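Local coordinates for UDP-N-acetylglucosamine 2-epimerase (Listeria monocytogenes, PDB 3OT5), which probably interconverts UDP-N-acetylglucosamine and UDP-N-acetylmannosamine by inverting the configuration at C2 of the sugar, at residues Ala26-Met31 / Asn114-Leu119; Gln138-His143 / Met169-Phe174. One frame throughout, in Å; residues are numbered along the deposited sequence.

How the contacts relate
Two places in one parallel sheet of the N-terminal Rossmann-like half illustrate a single principle: an aspartate just before the second strand, D116 or D171, accepts a backbone N-H of the neighbouring strand, and the carbonyl of that same residue, K29 or L141, receives two amides. Contact 1 pairs strand 28-34 with 117-121, and contact 2 pairs 140-144 with 172-175, their centres about 12 Å apart. The two meet where 117-121 runs beside 140-144: V118 N lies 2.9 Å from M140 O, and V118 O 2.8 Å from G142 N, both probable hydrogen bonds. K139 of contact 2 also reaches N114 of contact 1. Both contacts belong to the sheet itself, and neither holds a bound ligand.

Contact 1: residues Ala26-Met31 / Asn114-Leu119; sequences AKIKVM and NPDIVL
K29 and D116 meet through backbone and side chain together, and hydrogen bonds carry most of this parallel strand pairing. K29 N donates to D116 OD2 at 2.9 Å in a nearly straight bond (168°), approaching the oxygen from above the carboxylate plane. With CG anti to its own carbonyl carbon (chi1 -63°), the carboxylate lies back beside the D116 N-H, and both face K29. K29 O in turn accepts two bonds, from D116 N at 2.9 Å, on a lone pair in the carbonyl plane, and from I117 N at 3.2 Å. Beyond this fork the regular ladder takes over: M31 N bonds to I117 O, and L119 N to M31 O at 2.8 Å.

Apolar contacts line both faces. On the face of V30 and I117, these two side chains point the same way side by side, with their CG2 methyls 3.6 Å apart, while V30 CG1 presses on L119 CD1 at a tight 3.5 Å. On the face of M31 and V118, the M31 chain runs extended to SD and then bends at chi3 (-64°), laying CE against P115 CG at 3.5 Å. V109 and I110 of helix 95-113 also touch M31.

Charge is handled at the margin, where K29 stretches past P115 and its NZ forms a salt bridge with E113. The chemistry implies that K29 is held through both its N-H and its C=O: just before the V30-I117 bridge, the D116 carboxylate takes the K29 N-H in the place where a backbone carbonyl would accept in a regular parallel ladder.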
ATOM      1  N   ALA A  26      10.221 -32.854   0.988  1.00 72.40           N
ATOM      2  CA  ALA A  26      10.975 -31.563   0.967  1.00 70.23           C
ATOM      3  C   ALA A  26      10.060 -30.391   0.605  1.00 67.09           C
ATOM      4  O   ALA A  26       9.408 -30.397  -0.446  1.00 68.00           O
ATOM      5  CB  ALA A  26      12.135 -31.644  -0.014  1.00 71.60           C
ATOM      6  N   LYS A  27      10.019 -29.386   1.475  1.00 63.38           N
ATOM      7  CA  LYS A  27       9.198 -28.223   1.242  1.00 59.77           C
ATOM      8  C   LYS A  27      10.022 -27.125   0.589  1.00 56.63           C
ATOM      9  O   LYS A  27      11.256 -27.190   0.536  1.00 56.92           O
ATOM     10  CB  LYS A  27       8.686 -27.640   2.568  1.00 59.18           C
ATOM     11  CG  LYS A  27       7.984 -28.592   3.512  1.00 63.94           C
ATOM     12  CD  LYS A  27       6.750 -29.224   2.915  1.00 65.99           C
ATOM     13  CE  LYS A  27       5.993 -29.994   3.988  1.00 67.95           C
ATOM     14  NZ  LYS A  27       6.873 -30.964   4.664  1.00 69.88           N
ATOM     15  N   ILE A  28       9.317 -26.111   0.102  1.00 51.65           N
ATOM     16  CA  ILE A  28       9.944 -24.934  -0.450  1.00 49.15           C
ATOM     17  C   ILE A  28      10.028 -24.004   0.754  1.00 46.15           C
ATOM     18  O   ILE A  28       8.999 -23.560   1.267  1.00 42.95           O
ATOM     19  CB  ILE A  28       9.101 -24.282  -1.553  1.00 48.47           C
ATOM     20  CG1 ILE A  28       8.863 -25.283  -2.689  1.00 49.42           C
ATOM     21  CG2 ILE A  28       9.797 -23.016  -2.073  1.00 45.72           C
ATOM     22  CD1 ILE A  28       7.991 -24.741  -3.809  1.00 52.08           C
ATOM     23  N   LYS A  29      11.240 -23.757   1.250  1.00 44.83           N
ATOM     24  CA  LYS A  29      11.393 -22.897   2.407  1.00 43.57           C
ATOM     25  C   LYS A  29      11.493 -21.460   1.950  1.00 41.82           C
ATOM     26  O   LYS A  29      12.450 -21.084   1.303  1.00 42.01           O
ATOM     27  CB  LYS A  29      12.606 -23.298   3.253  1.00 45.03           C
ATOM     28  CG  LYS A  29      12.745 -22.459   4.526  1.00 44.14           C
ATOM     29  CD  LYS A  29      13.788 -23.037   5.463  1.00 49.31           C
ATOM     30  CE  LYS A  29      13.771 -22.339   6.809  1.00 49.01           C
ATOM     31  NZ  LYS A  29      14.747 -22.926   7.756  1.00 52.21           N
ATOM     32  N   VAL A  30      10.472 -20.678   2.275  1.00 42.31           N
ATOM     33  CA  VAL A  30      10.401 -19.270   1.898  1.00 40.71           C
ATOM     34  C   VAL A  30      10.623 -18.378   3.109  1.00 41.16           C
ATOM     35  O   VAL A  30       9.926 -18.494   4.118  1.00 44.33           O
ATOM     36  CB  VAL A  30       9.044 -18.899   1.336  1.00 40.01           C
ATOM     37  CG1 VAL A  30       9.034 -17.410   0.925  1.00 37.70           C
ATOM     38  CG2 VAL A  30       8.675 -19.792   0.162  1.00 36.60           C
ATOM     39  N   MET A  31      11.595 -17.492   2.993  1.00 41.01           N
ATOM     40  CA  MET A  31      11.928 -16.556   4.036  1.00 40.22           C
ATOM     41  C   MET A  31      11.416 -15.206   3.599  1.00 39.88           C
ATOM     42  O   MET A  31      11.886 -14.667   2.620  1.00 38.99           O
ATOM     43  CB  MET A  31      13.444 -16.499   4.241  1.00 39.60           C
ATOM     44  CG  MET A  31      13.866 -15.503   5.272  1.00 38.09           C
ATOM     45  SD  MET A  31      15.632 -15.486   5.548  1.00 40.71           S
ATOM     46  CE  MET A  31      15.878 -17.139   6.197  1.00 35.99           C
ATOM     47  N   ASN A 114      19.098 -21.377   5.655  1.00 48.58           N
ATOM     48  CA  ASN A 114      19.242 -21.958   4.307  1.00 47.66           C
ATOM     49  C   ASN A 114      17.912 -22.086   3.558  1.00 47.09           C
ATOM     50  O   ASN A 114      17.530 -23.183   3.123  1.00 47.77           O
ATOM     51  CB  ASN A 114      19.955 -23.318   4.354  1.00 49.78           C
ATOM     52  CG  ASN A 114      20.427 -23.793   2.964  1.00 50.63           C
ATOM     53  OD1 ASN A 114      20.549 -22.993   2.030  1.00 47.54           O
ATOM     54  ND2 ASN A 114      20.723 -25.094   2.841  1.00 51.94           N
ATOM     55  N   PRO A 115      17.189 -20.968   3.423  1.00 44.22           N
ATOM     56  CA  PRO A 115      15.948 -21.013   2.695  1.00 43.56           C
ATOM     57  C   PRO A 115      16.179 -21.185   1.211  1.00 43.07           C
ATOM     58  O   PRO A 115      17.248 -20.853   0.690  1.00 40.97           O
ATOM     59  CB  PRO A 115      15.355 -19.628   2.937  1.00 42.60           C
ATOM     60  CG  PRO A 115      16.545 -18.751   3.120  1.00 42.00           C
ATOM     61  CD  PRO A 115      17.475 -19.612   3.923  1.00 44.60           C
ATOM     62  N   ASP A 116      15.161 -21.698   0.537  1.00 43.49           N
ATOM     63  CA  ASP A 116      15.204 -21.872  -0.899  1.00 42.99           C
ATOM     64  C   ASP A 116      14.978 -20.542  -1.590  1.00 41.08           C
ATOM     65  O   ASP A 116      15.457 -20.313  -2.692  1.00 40.89           O
ATOM     66  CB  ASP A 116      14.129 -22.843  -1.306  1.00 43.60           C
ATOM     67  CG  ASP A 116      14.357 -24.196  -0.722  1.00 45.97           C
ATOM     68  OD1 ASP A 116      15.531 -24.605  -0.661  1.00 54.02           O
ATOM     69  OD2 ASP A 116      13.383 -24.852  -0.333  1.00 45.85           O
ATOM     70  N   ILE A 117      14.245 -19.652  -0.940  1.00 40.04           N
ATOM     71  CA  ILE A 117      13.966 -18.375  -1.547  1.00 37.48           C
ATOM     72  C   ILE A 117      13.689 -17.357  -0.493  1.00 36.14           C
ATOM     73  O   ILE A 117      13.079 -17.647   0.531  1.00 37.31           O
ATOM     74  CB  ILE A 117      12.789 -18.469  -2.535  1.00 37.36           C
ATOM     75  CG1 ILE A 117      12.548 -17.126  -3.236  1.00 37.03           C
ATOM     76  CG2 ILE A 117      11.511 -18.928  -1.824  1.00 40.43           C
ATOM     77  CD1 ILE A 117      11.481 -17.203  -4.305  1.00 38.09           C
ATOM     78  N   VAL A 118      14.161 -16.153  -0.751  1.00 35.58           N
ATOM     79  CA  VAL A 118      13.966 -15.052   0.152  1.00 34.62           C
ATOM     80  C   VAL A 118      13.118 -14.038  -0.574  1.00 34.57           C
ATOM     81  O   VAL A 118      13.373 -13.742  -1.755  1.00 35.22           O
ATOM     82  CB  VAL A 118      15.287 -14.416   0.554  1.00 32.92           C
ATOM     83  CG1 VAL A 118      15.035 -13.253   1.534  1.00 33.91           C
ATOM     84  CG2 VAL A 118      16.181 -15.455   1.191  1.00 34.17           C
ATOM     85  N   LEU A 119      12.101 -13.519   0.118  1.00 34.19           N
ATOM     86  CA  LEU A 119      11.220 -12.527  -0.476  1.00 34.14           C
ATOM     87  C   LEU A 119      11.408 -11.209   0.223  1.00 34.16           C
ATOM     88  O   LEU A 119      11.282 -11.117   1.454  1.00 33.97           O
ATOM     89  CB  LEU A 119       9.751 -12.939  -0.404  1.00 35.22           C
ATOM     90  CG  LEU A 119       9.403 -14.271  -1.057  1.00 36.17           C
ATOM     91  CD1 LEU A 119       7.933 -14.606  -0.809  1.00 36.64           C
ATOM     92  CD2 LEU A 119       9.742 -14.241  -2.546  1.00 37.51           C
TER

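Contact 2: residues Gln138-His143 / Met169-Phe174; sequences QKMLGH and MADIHF
A beta-alpha-beta unit, strand 140-144, helix 159-169 and strand 172-175, brings these segments together as neighbouring parallel strands, with the second strand starting soon after the helix ends at M169. At the entrance to the pairing, L141 N donates to D171 OD2 at 2.8 Å, using the anti lone pair, on the side away from the other carboxylate oxygen. L141 O answers with two acceptances in its carbonyl plane, from D171 N at 2.8 Å and from I172 N at 3.2 Å. The ladder then continues from H143 N to I172 O and from F174 N to H143 O.

Side chains pack around this backbone core. M140 is extended throughout; its CG passes D171, and its terminal CE rests on I172 CG2 at 3.7 Å. That same I172 methyl lies 3.5 Å from G142 CA, and the F174 ring approaches the glycine obliquely, with CE2 3.9 Å from G142 CA. With no side chain at G142, both groups come close to the main chain; helix 380-392 covers F174 further out. Elsewhere L141 CD2 packs on M169 CB, and H143 CB is in van der Waals contact with A170 CB.

Past these contacts, a water bridges the two histidines, lying in the plane of both rings, 2.7 Å from H143 ND1 and a short 2.5 Å from H173 ND1. The far nitrogen of H143, NE2, is hydrogen-bonded to G122 O, so both ring nitrogens of H143 have partners, which fixes its rotation. Adjacent parallel strands joined through a helix in this way are the repeating element of the Rossmann-like, three-layer sandwich.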
ATOM      1  N   GLN A 138      23.813 -16.884  -2.406  1.00 42.02           N
ATOM      2  CA  GLN A 138      23.381 -17.622  -3.580  1.00 43.41           C
ATOM      3  C   GLN A 138      22.023 -18.318  -3.424  1.00 43.64           C
ATOM      4  O   GLN A 138      21.867 -19.490  -3.788  1.00 44.99           O
ATOM      5  CB  GLN A 138      24.464 -18.585  -4.031  1.00 45.07           C
ATOM      6  CG  GLN A 138      25.728 -17.855  -4.438  1.00 47.08           C
ATOM      7  CD  GLN A 138      26.768 -18.769  -5.031  1.00 51.40           C
ATOM      8  OE1 GLN A 138      26.844 -19.956  -4.698  1.00 54.77           O
ATOM      9  NE2 GLN A 138      27.585 -18.220  -5.923  1.00 53.28           N
ATOM     10  N   LYS A 139      21.055 -17.578  -2.879  1.00 42.37           N
ATOM     11  CA  LYS A 139      19.682 -18.053  -2.718  1.00 42.95           C
ATOM     12  C   LYS A 139      18.828 -17.325  -3.729  1.00 42.20           C
ATOM     13  O   LYS A 139      19.138 -16.197  -4.129  1.00 40.92           O
ATOM     14  CB  LYS A 139      19.099 -17.732  -1.342  1.00 43.89           C
ATOM     15  CG  LYS A 139      19.366 -18.644  -0.168  1.00 48.23           C
ATOM     16  CD  LYS A 139      20.783 -19.015   0.035  1.00 55.84           C
ATOM     17  CE  LYS A 139      21.120 -20.313  -0.657  1.00 58.67           C
ATOM     18  NZ  LYS A 139      20.449 -21.439   0.050  1.00 64.49           N
ATOM     19  N   MET A 140      17.729 -17.949  -4.116  1.00 41.74           N
ATOM     20  CA  MET A 140      16.845 -17.321  -5.051  1.00 43.11           C
ATOM     21  C   MET A 140      16.193 -16.119  -4.353  1.00 40.54           C
ATOM     22  O   MET A 140      15.834 -16.183  -3.169  1.00 40.27           O
ATOM     23  CB  MET A 140      15.812 -18.310  -5.553  1.00 45.06           C
ATOM     24  CG  MET A 140      14.960 -17.743  -6.639  1.00 49.05           C
ATOM     25  SD  MET A 140      13.875 -18.982  -7.295  1.00 55.47           S
ATOM     26  CE  MET A 140      13.014 -18.041  -8.564  1.00 56.89           C
ATOM     27  N   LEU A 141      16.091 -15.019  -5.088  1.00 38.53           N
ATOM     28  CA  LEU A 141      15.526 -13.780  -4.583  1.00 37.59           C
ATOM     29  C   LEU A 141      14.242 -13.429  -5.311  1.00 36.47           C
ATOM     30  O   LEU A 141      14.215 -13.319  -6.537  1.00 37.83           O
ATOM     31  CB  LEU A 141      16.529 -12.628  -4.753  1.00 36.26           C
ATOM     32  CG  LEU A 141      16.088 -11.267  -4.208  1.00 34.72           C
ATOM     33  CD1 LEU A 141      15.729 -11.356  -2.734  1.00 30.72           C
ATOM     34  CD2 LEU A 141      17.180 -10.222  -4.422  1.00 34.56           C
ATOM     35  N   GLY A 142      13.179 -13.254  -4.543  1.00 35.66           N
ATOM     36  CA  GLY A 142      11.892 -12.889  -5.092  1.00 35.86           C
ATOM     37  C   GLY A 142      11.616 -11.465  -4.649  1.00 34.74           C
ATOM     38  O   GLY A 142      11.825 -11.122  -3.476  1.00 31.98           O
ATOM     39  N   HIS A 143      11.135 -10.643  -5.576  1.00 33.82           N
ATOM     40  CA  HIS A 143      10.860  -9.234  -5.281  1.00 32.30           C
ATOM     41  C   HIS A 143       9.373  -8.940  -5.392  1.00 33.82           C
ATOM     42  O   HIS A 143       8.798  -8.947  -6.489  1.00 33.93           O
ATOM     43  CB  HIS A 143      11.730  -8.390  -6.210  1.00 31.57           C
ATOM     44  CG  HIS A 143      11.744  -6.927  -5.901  1.00 32.53           C
ATOM     45  ND1 HIS A 143      12.015  -5.975  -6.858  1.00 32.64           N
ATOM     46  CD2 HIS A 143      11.466  -6.249  -4.765  1.00 32.43           C
ATOM     47  CE1 HIS A 143      11.967  -4.777  -6.309  1.00 32.57           C
ATOM     48  NE2 HIS A 143      11.624  -4.915  -5.042  1.00 32.13           N
ATOM     49  N   MET A 169      19.230  -7.840  -8.829  1.00 36.64           N
ATOM     50  CA  MET A 169      19.533  -9.022  -8.037  1.00 36.61           C
ATOM     51  C   MET A 169      18.416 -10.047  -8.044  1.00 37.05           C
ATOM     52  O   MET A 169      18.668 -11.235  -7.923  1.00 37.02           O
ATOM     53  CB  MET A 169      19.840  -8.630  -6.596  1.00 36.55           C
ATOM     54  CG  MET A 169      21.050  -7.743  -6.471  1.00 40.53           C
ATOM     55  SD  MET A 169      21.365  -7.293  -4.768  1.00 43.34           S
ATOM     56  CE  MET A 169      19.914  -6.333  -4.364  1.00 41.11           C
ATOM     57  N   ALA A 170      17.179  -9.588  -8.185  1.00 36.12           N
ATOM     58  CA  ALA A 170      16.035 -10.492  -8.172  1.00 35.69           C
ATOM     59  C   ALA A 170      16.058 -11.548  -9.277  1.00 37.23           C
ATOM     60  O   ALA A 170      16.462 -11.298 -10.422  1.00 35.20           O
ATOM     61  CB  ALA A 170      14.731  -9.687  -8.255  1.00 34.38           C
ATOM     62  N   ASP A 171      15.593 -12.734  -8.905  1.00 37.51           N
ATOM     63  CA  ASP A 171      15.469 -13.849  -9.817  1.00 38.64           C
ATOM     64  C   ASP A 171      14.034 -13.931 -10.297  1.00 37.26           C
ATOM     65  O   ASP A 171      13.775 -14.427 -11.362  1.00 37.66           O
ATOM     66  CB  ASP A 171      15.836 -15.127  -9.096  1.00 39.96           C
ATOM     67  CG  ASP A 171      17.264 -15.135  -8.667  1.00 41.38           C
ATOM     68  OD1 ASP A 171      18.136 -15.012  -9.550  1.00 48.62           O
ATOM     69  OD2 ASP A 171      17.512 -15.293  -7.465  1.00 43.51           O
ATOM     70  N   ILE A 172      13.104 -13.431  -9.494  1.00 37.34           N
ATOM     71  CA  ILE A 172      11.699 -13.460  -9.852  1.00 37.98           C
ATOM     72  C   ILE A 172      11.054 -12.161  -9.359  1.00 37.80           C
ATOM     73  O   ILE A 172      11.301 -11.691  -8.241  1.00 35.19           O
ATOM     74  CB  ILE A 172      11.036 -14.785  -9.364  1.00 39.49           C
ATOM     75  CG1 ILE A 172       9.574 -14.873  -9.791  1.00 40.89           C
ATOM     76  CG2 ILE A 172      11.180 -14.947  -7.867  1.00 39.01           C
ATOM     77  CD1 ILE A 172       8.996 -16.284  -9.592  1.00 45.86           C
ATOM     78  N   HIS A 173      10.262 -11.562 -10.239  1.00 38.51           N
ATOM     79  CA  HIS A 173       9.651 -10.282  -9.979  1.00 38.43           C
ATOM     80  C   HIS A 173       8.154 -10.400  -9.976  1.00 39.71           C
ATOM     81  O   HIS A 173       7.557 -10.969 -10.898  1.00 43.00           O
ATOM     82  CB  HIS A 173      10.066  -9.309 -11.082  1.00 37.57           C
ATOM     83  CG  HIS A 173      11.539  -9.271 -11.319  1.00 35.87           C
ATOM     84  ND1 HIS A 173      12.363  -8.319 -10.759  1.00 34.91           N
ATOM     85  CD2 HIS A 173      12.342 -10.085 -12.043  1.00 35.15           C
ATOM     86  CE1 HIS A 173      13.608  -8.536 -11.142  1.00 31.29           C
ATOM     87  NE2 HIS A 173      13.626  -9.610 -11.914  1.00 32.36           N
ATOM     88  N   PHE A 174       7.551  -9.848  -8.939  1.00 37.63           N
ATOM     89  CA  PHE A 174       6.128  -9.870  -8.800  1.00 38.84           C
ATOM     90  C   PHE A 174       5.725  -8.405  -8.929  1.00 39.50           C
ATOM     91  O   PHE A 174       5.800  -7.642  -7.987  1.00 39.92           O
ATOM     92  CB  PHE A 174       5.755 -10.497  -7.454  1.00 38.13           C
ATOM     93  CG  PHE A 174       6.455 -11.811  -7.190  1.00 37.15           C
ATOM     94  CD1 PHE A 174       6.109 -12.951  -7.891  1.00 36.44           C
ATOM     95  CD2 PHE A 174       7.465 -11.897  -6.235  1.00 37.72           C
ATOM     96  CE1 PHE A 174       6.736 -14.150  -7.650  1.00 40.19           C
ATOM     97  CE2 PHE A 174       8.096 -13.094  -5.976  1.00 38.32           C
ATOM     98  CZ  PHE A 174       7.740 -14.232  -6.697  1.00 43.00           C
TER
HETATM   99  O   HOH W   1      12.426  -6.113  -9.547  1.00 37.27           O